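Local coordinates for oxetanocin-like protein (Pyrococcus furiosus, PDB 1XX7) that probably acts as a metal-dependent 5'-nucleotidase that removes phosphate from 2'-deoxyribonucleoside 5'-phosphates, working as a homodimer of HD-domain subunits, at residues L69-I74 against E115-A120; H75-A80 against K101-V106. All coordinates share one frame; numbering follows the deposited sequence.

Contact 1 of 2, residues L69-I74 against E115-A120; sequences LKIAII and EEYSKA
Ile71 meets Tyr117 and Glu116 where the C-terminal half of helix 65-74 passes the end of helix 111-119, and nearly all of the small interface lies on these three side chains. Along the first segment, Leu69 packs on Thr49 of helix 38-58. Lys70 NZ forms a salt bridge with Glu54 of the second subunit. Ile71 is the residue directed at the other helix. The backbones come nearest here, Ile71 CA standing 6.7 Å from Tyr117 CA, and both branches of the isoleucine are used. CG1 stands beside the backbone N (chi1 -68°), which puts CG2 anti to it and against the first side-chain carbon of Tyr117, with Ile71 CG2 to Tyr117 CB at 3.7 Å; seen from the ring, this methyl stands obliquely. The longer branch runs extended through CG1 and brings Ile71 CD1 to 4.1 Å from Glu116 OE1, the two side chains crossing at about a right angle. This is packing of a methyl beside a carboxylate; the oxygen itself is hydrogen-bonded to Thr122 OG1, just past the helix end. Tyr117 sends its CG anti to the backbone N (chi1 173°), which carries the ring past the isoleucine toward the metal site; Lys129 makes a cation-pi contact with it. No hydrogen bond joins the segments. Ile74 closes the segment, its N bonded to Lys70 O at 3.0 Å, and packs one turn earlier on helix 111-119, against Leu113 and Phe114. Within the all-helical HD domain, Ile71 thus fills a buried corner between three helices: 65-74, which bears it, 111-119, and 123-145, whose Glu124 and Val128 it also touches.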
loop_
_atom_site.group_PDB
_atom_site.type_symbol
_atom_site.label_atom_id
_atom_site.label_comp_id
_atom_site.label_asym_id
_atom_site.label_seq_id
_atom_site.Cartn_x
_atom_site.Cartn_y
_atom_site.Cartn_z
ATOM N N LEU A 69 28.680 -5.442 14.750
ATOM C CA LEU A 69 27.513 -4.570 14.723
ATOM C C LEU A 69 27.731 -3.386 13.811
ATOM O O LEU A 69 26.804 -3.019 13.048
ATOM C CB LEU A 69 27.100 -4.110 16.130
ATOM C CG LEU A 69 26.819 -5.227 17.132
ATOM C CD1 LEU A 69 26.540 -4.636 18.555
ATOM C CD2 LEU A 69 25.693 -6.106 16.661
ATOM N N LYS A 70 28.927 -2.798 13.796
ATOM C CA LYS A 70 29.152 -1.705 12.832
ATOM C C LYS A 70 28.979 -2.211 11.389
ATOM O O LYS A 70 28.394 -1.538 10.552
ATOM C CB LYS A 70 30.530 -1.088 12.957
ATOM C CG LYS A 70 30.824 -0.286 14.189
ATOM C CD LYS A 70 32.254 0.221 14.126
ATOM C CE LYS A 70 32.644 1.001 15.349
ATOM N NZ LYS A 70 33.905 1.825 15.129
ATOM N N ILE A 71 29.487 -3.407 11.115
ATOM C CA ILE A 71 29.418 -3.978 9.762
ATOM C C ILE A 71 27.969 -4.230 9.347
ATOM O O ILE A 71 27.597 -3.930 8.236
ATOM C CB ILE A 71 30.212 -5.305 9.653
ATOM C CG1 ILE A 71 31.726 -5.060 9.798
ATOM C CG2 ILE A 71 29.876 -6.043 8.333
ATOM C CD1 ILE A 71 32.543 -6.346 10.051
ATOM N N ALA A 72 27.188 -4.809 10.258
ATOM C CA ALA A 72 25.795 -5.092 10.032
ATOM C C ALA A 72 24.975 -3.822 9.679
ATOM O O ALA A 72 24.115 -3.862 8.807
ATOM C CB ALA A 72 25.221 -5.749 11.240
ATOM N N ILE A 73 25.286 -2.731 10.367
ATOM C CA ILE A 73 24.693 -1.431 10.163
ATOM C C ILE A 73 25.046 -0.825 8.828
ATOM O O ILE A 73 24.153 -0.309 8.132
ATOM C CB ILE A 73 25.038 -0.456 11.313
ATOM C CG1 ILE A 73 24.338 -0.898 12.578
ATOM C CG2 ILE A 73 24.568 0.988 10.979
ATOM C CD1 ILE A 73 24.944 -0.295 13.828
ATOM N N ILE A 74 26.307 -0.906 8.430
ATOM C CA ILE A 74 26.723 -0.243 7.173
ATOM C C ILE A 74 26.603 -1.156 5.939
ATOM O O ILE A 74 26.739 -0.700 4.828
ATOM C CB ILE A 74 28.136 0.372 7.287
ATOM C CG1 ILE A 74 29.204 -0.693 7.547
ATOM C CG2 ILE A 74 28.171 1.433 8.442
ATOM C CD1 ILE A 74 29.752 -1.366 6.347
ATOM N N GLU A 115 34.438 -3.948 2.985
ATOM C CA GLU A 115 35.339 -4.974 2.407
ATOM C C GLU A 115 35.240 -6.276 3.195
ATOM O O GLU A 115 35.153 -7.353 2.591
ATOM C CB GLU A 115 36.818 -4.502 2.319
ATOM N N GLU A 116 35.250 -6.189 4.535
ATOM C CA GLU A 116 35.161 -7.388 5.363
ATOM C C GLU A 116 33.855 -8.124 5.117
ATOM O O GLU A 116 33.803 -9.369 5.106
ATOM C CB GLU A 116 35.246 -7.061 6.861
ATOM C CG GLU A 116 36.665 -7.004 7.411
ATOM C CD GLU A 116 36.742 -7.017 8.914
ATOM O OE1 GLU A 116 36.260 -7.953 9.586
ATOM O OE2 GLU A 116 37.372 -6.113 9.426
ATOM N N TYR A 117 32.776 -7.351 5.000
ATOM C CA TYR A 117 31.462 -7.933 4.743
ATOM C C TYR A 117 31.517 -8.620 3.358
ATOM O O TYR A 117 31.170 -9.826 3.229
ATOM C CB TYR A 117 30.317 -6.891 4.805
ATOM C CG TYR A 117 29.011 -7.503 4.369
ATOM C CD1 TYR A 117 28.372 -8.404 5.183
ATOM C CD2 TYR A 117 28.473 -7.258 3.106
ATOM C CE1 TYR A 117 27.234 -9.000 4.818
ATOM C CE2 TYR A 117 27.278 -7.896 2.707
ATOM C CZ TYR A 117 26.689 -8.770 3.590
ATOM O OH TYR A 117 25.520 -9.429 3.310
ATOM N N SER A 118 31.947 -7.871 2.349
ATOM C CA SER A 118 31.856 -8.394 0.986
ATOM C C SER A 118 32.794 -9.597 0.789
ATOM O O SER A 118 32.415 -10.576 0.216
ATOM C CB SER A 118 32.030 -7.299 -0.087
ATOM O OG SER A 118 33.094 -6.445 0.202
ATOM N N LYS A 119 33.975 -9.566 1.362
ATOM C CA LYS A 119 34.876 -10.708 1.252
ATOM C C LYS A 119 34.428 -11.875 2.099
ATOM O O LYS A 119 34.588 -13.030 1.682
ATOM C CB LYS A 119 36.283 -10.270 1.629
ATOM C CG LYS A 119 36.905 -9.312 0.622
ATOM C CD LYS A 119 37.295 -10.042 -0.663
ATOM C CE LYS A 119 38.323 -9.225 -1.491
ATOM N N ALA A 120 33.863 -11.576 3.279
ATOM C CA ALA A 120 33.393 -12.573 4.242
ATOM C C ALA A 120 34.463 -13.608 4.612
ATOM O O ALA A 120 34.213 -14.829 4.662
ATOM C CB ALA A 120 32.158 -13.238 3.745
#

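Contact 2 of 2, residues H75-A80 against K101-V106. With NI (nickel (II) ion), chain G.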
loop_
_atom_site.group_PDB
_atom_site.type_symbol
_atom_site.label_atom_id
_atom_site.label_comp_id
_atom_site.label_asym_id
_atom_site.label_seq_id
_atom_site.Cartn_x
_atom_site.Cartn_y
_atom_site.Cartn_z
ATOM N N HIS A 75 26.319 -2.442 6.128
ATOM C CA HIS A 75 26.602 -3.390 5.055
ATOM C C HIS A 75 25.796 -3.185 3.748
ATOM O O HIS A 75 26.312 -3.466 2.661
ATOM C CB HIS A 75 26.528 -4.809 5.562
ATOM C CG HIS A 75 25.173 -5.402 5.468
ATOM N ND1 HIS A 75 24.189 -5.144 6.391
ATOM C CD2 HIS A 75 24.620 -6.205 4.534
ATOM C CE1 HIS A 75 23.081 -5.763 6.032
ATOM N NE2 HIS A 75 23.317 -6.429 4.919
ATOM N N ASP A 76 24.569 -2.656 3.848
ATOM C CA ASP A 76 23.737 -2.379 2.676
ATOM C C ASP A 76 23.481 -0.881 2.510
ATOM O O ASP A 76 22.648 -0.491 1.697
ATOM C CB ASP A 76 22.414 -3.126 2.777
ATOM C CG ASP A 76 22.535 -4.584 2.382
ATOM O OD1 ASP A 76 23.580 -4.981 1.865
ATOM O OD2 ASP A 76 21.576 -5.356 2.578
ATOM N N LEU A 77 24.248 -0.046 3.219
ATOM C CA LEU A 77 24.058 1.390 3.163
ATOM C C LEU A 77 24.390 2.010 1.784
ATOM O O LEU A 77 23.806 3.034 1.401
ATOM C CB LEU A 77 24.902 2.038 4.240
ATOM C CG LEU A 77 24.687 3.508 4.572
ATOM C CD1 LEU A 77 23.170 3.916 4.686
ATOM C CD2 LEU A 77 25.445 3.775 5.875
ATOM N N GLY A 78 25.306 1.372 1.044
ATOM C CA GLY A 78 25.581 1.739 -0.338
ATOM C C GLY A 78 24.373 1.617 -1.277
ATOM O O GLY A 78 24.346 2.242 -2.353
ATOM N N GLU A 79 23.376 0.835 -0.854
ATOM C CA GLU A 79 22.127 0.698 -1.591
ATOM C C GLU A 79 21.249 1.949 -1.515
ATOM O O GLU A 79 20.373 2.122 -2.345
ATOM C CB GLU A 79 21.362 -0.563 -1.140
ATOM C CG GLU A 79 22.208 -1.800 -1.340
ATOM C CD GLU A 79 21.498 -3.126 -1.148
ATOM O OE1 GLU A 79 20.405 -3.206 -0.526
ATOM O OE2 GLU A 79 22.085 -4.116 -1.604
ATOM N N ALA A 80 21.510 2.828 -0.540
ATOM C CA ALA A 80 20.900 4.140 -0.498
ATOM C C ALA A 80 21.144 4.905 -1.782
ATOM O O ALA A 80 20.300 5.665 -2.214
ATOM C CB ALA A 80 21.411 4.957 0.719
ATOM N N LYS A 101 32.138 1.623 -4.169
ATOM C CA LYS A 101 32.450 2.942 -4.673
ATOM C C LYS A 101 31.549 4.018 -4.059
ATOM O O LYS A 101 32.025 5.099 -3.694
ATOM C CB LYS A 101 32.351 3.006 -6.194
ATOM C CG LYS A 101 33.496 2.416 -6.942
ATOM N N ALA A 102 30.251 3.750 -3.991
ATOM C CA ALA A 102 29.300 4.709 -3.406
ATOM C C ALA A 102 29.639 4.966 -1.937
ATOM O O ALA A 102 29.704 6.131 -1.502
ATOM C CB ALA A 102 27.844 4.189 -3.540
ATOM N N LEU A 103 29.854 3.878 -1.175
ATOM C CA LEU A 103 30.274 3.999 0.217
ATOM C C LEU A 103 31.573 4.812 0.381
ATOM O O LEU A 103 31.662 5.669 1.249
ATOM C CB LEU A 103 30.444 2.625 0.875
ATOM C CG LEU A 103 29.228 1.986 1.550
ATOM C CD1 LEU A 103 29.678 0.689 2.238
ATOM C CD2 LEU A 103 28.536 2.935 2.558
ATOM N N LYS A 104 32.578 4.522 -0.433
ATOM C CA LYS A 104 33.847 5.203 -0.325
ATOM C C LYS A 104 33.602 6.708 -0.436
ATOM O O LYS A 104 34.135 7.488 0.366
ATOM C CB LYS A 104 34.837 4.720 -1.396
ATOM C CG LYS A 104 36.302 5.100 -1.130
ATOM N N ASP A 105 32.771 7.115 -1.396
ATOM C CA ASP A 105 32.503 8.549 -1.620
ATOM C C ASP A 105 31.756 9.267 -0.493
ATOM O O ASP A 105 31.853 10.481 -0.392
ATOM C CB ASP A 105 31.749 8.763 -2.937
ATOM C CG ASP A 105 32.629 8.577 -4.137
ATOM O OD1 ASP A 105 33.864 8.567 -3.949
ATOM O OD2 ASP A 105 32.090 8.440 -5.261
ATOM N N VAL A 106 31.024 8.533 0.345
ATOM C CA VAL A 106 30.261 9.158 1.435
ATOM C C VAL A 106 30.751 8.856 2.843
ATOM O O VAL A 106 30.700 9.731 3.712
ATOM C CB VAL A 106 28.752 8.798 1.384
ATOM C CG1 VAL A 106 28.099 9.424 0.165
ATOM C CG2 VAL A 106 28.510 7.274 1.473
HETATM NI NI NI G . 21.809 -7.324 3.394
#
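Leu103 and Gly78 bury the most surface here. The leucine lays its branched end against the glycine backbone, with Leu103 CD2 3.9 Å from Gly78 N and Leu103 CG 4.1 Å from Gly78 CA. With no side chain on Gly78, the chains draw close, Gly78 CA to Leu103 CA being 5.2 Å. The CD2 methyl also touches the root of the preceding side chain, Leu77 CB to Leu103 CD2 measuring 4.1 Å. An alanine in place of Leu103 would probably open a gap beside Gly78 and take this methyl contact from Leu77 CB. The covered stretch is a type I turn, Asp76 to Glu79, that starts at the aspartate of the His-Asp pair for which HD-domain hydrolases are named. On the side of the turn away from helix 95-106, His75 NE2 and Asp76 OD2 bind nickel at 2.3 and 2.1 Å; His41 and Asp132 complete the protein ligands. His75 CG sits between the backbone N and the carbonyl carbon (chi1 89°), turning NE2 to the metal, while ND1 is hydrogen-bonded to Ala72 O. One residue back, Ala102 points its CB at the turn, 4.2 Å from Gly78 O, while Tyr92 of the third subunit packs on it.

How the contacts relate
The two contacts lie 12 Å apart, centre to centre, and contact 2 is nested within the loop that contact 1 closes. Helix 65-74 of contact 1 runs straight into the metal-binding turn of contact 2, while helices 95-106 and 111-119, which supply the second segments, also follow each other in the chain. The two contacts meet at Tyr117: its CZ lies 3.4 Å from His75 CD2, the ring planes inclined at about 55°, and the nearest atom of its side chain is about 4 Å from the nickel. Tyr117 therefore borders the presumed active site from contact 1. A lesser link sets Ile74 O 4.2 Å from Leu103 CD1.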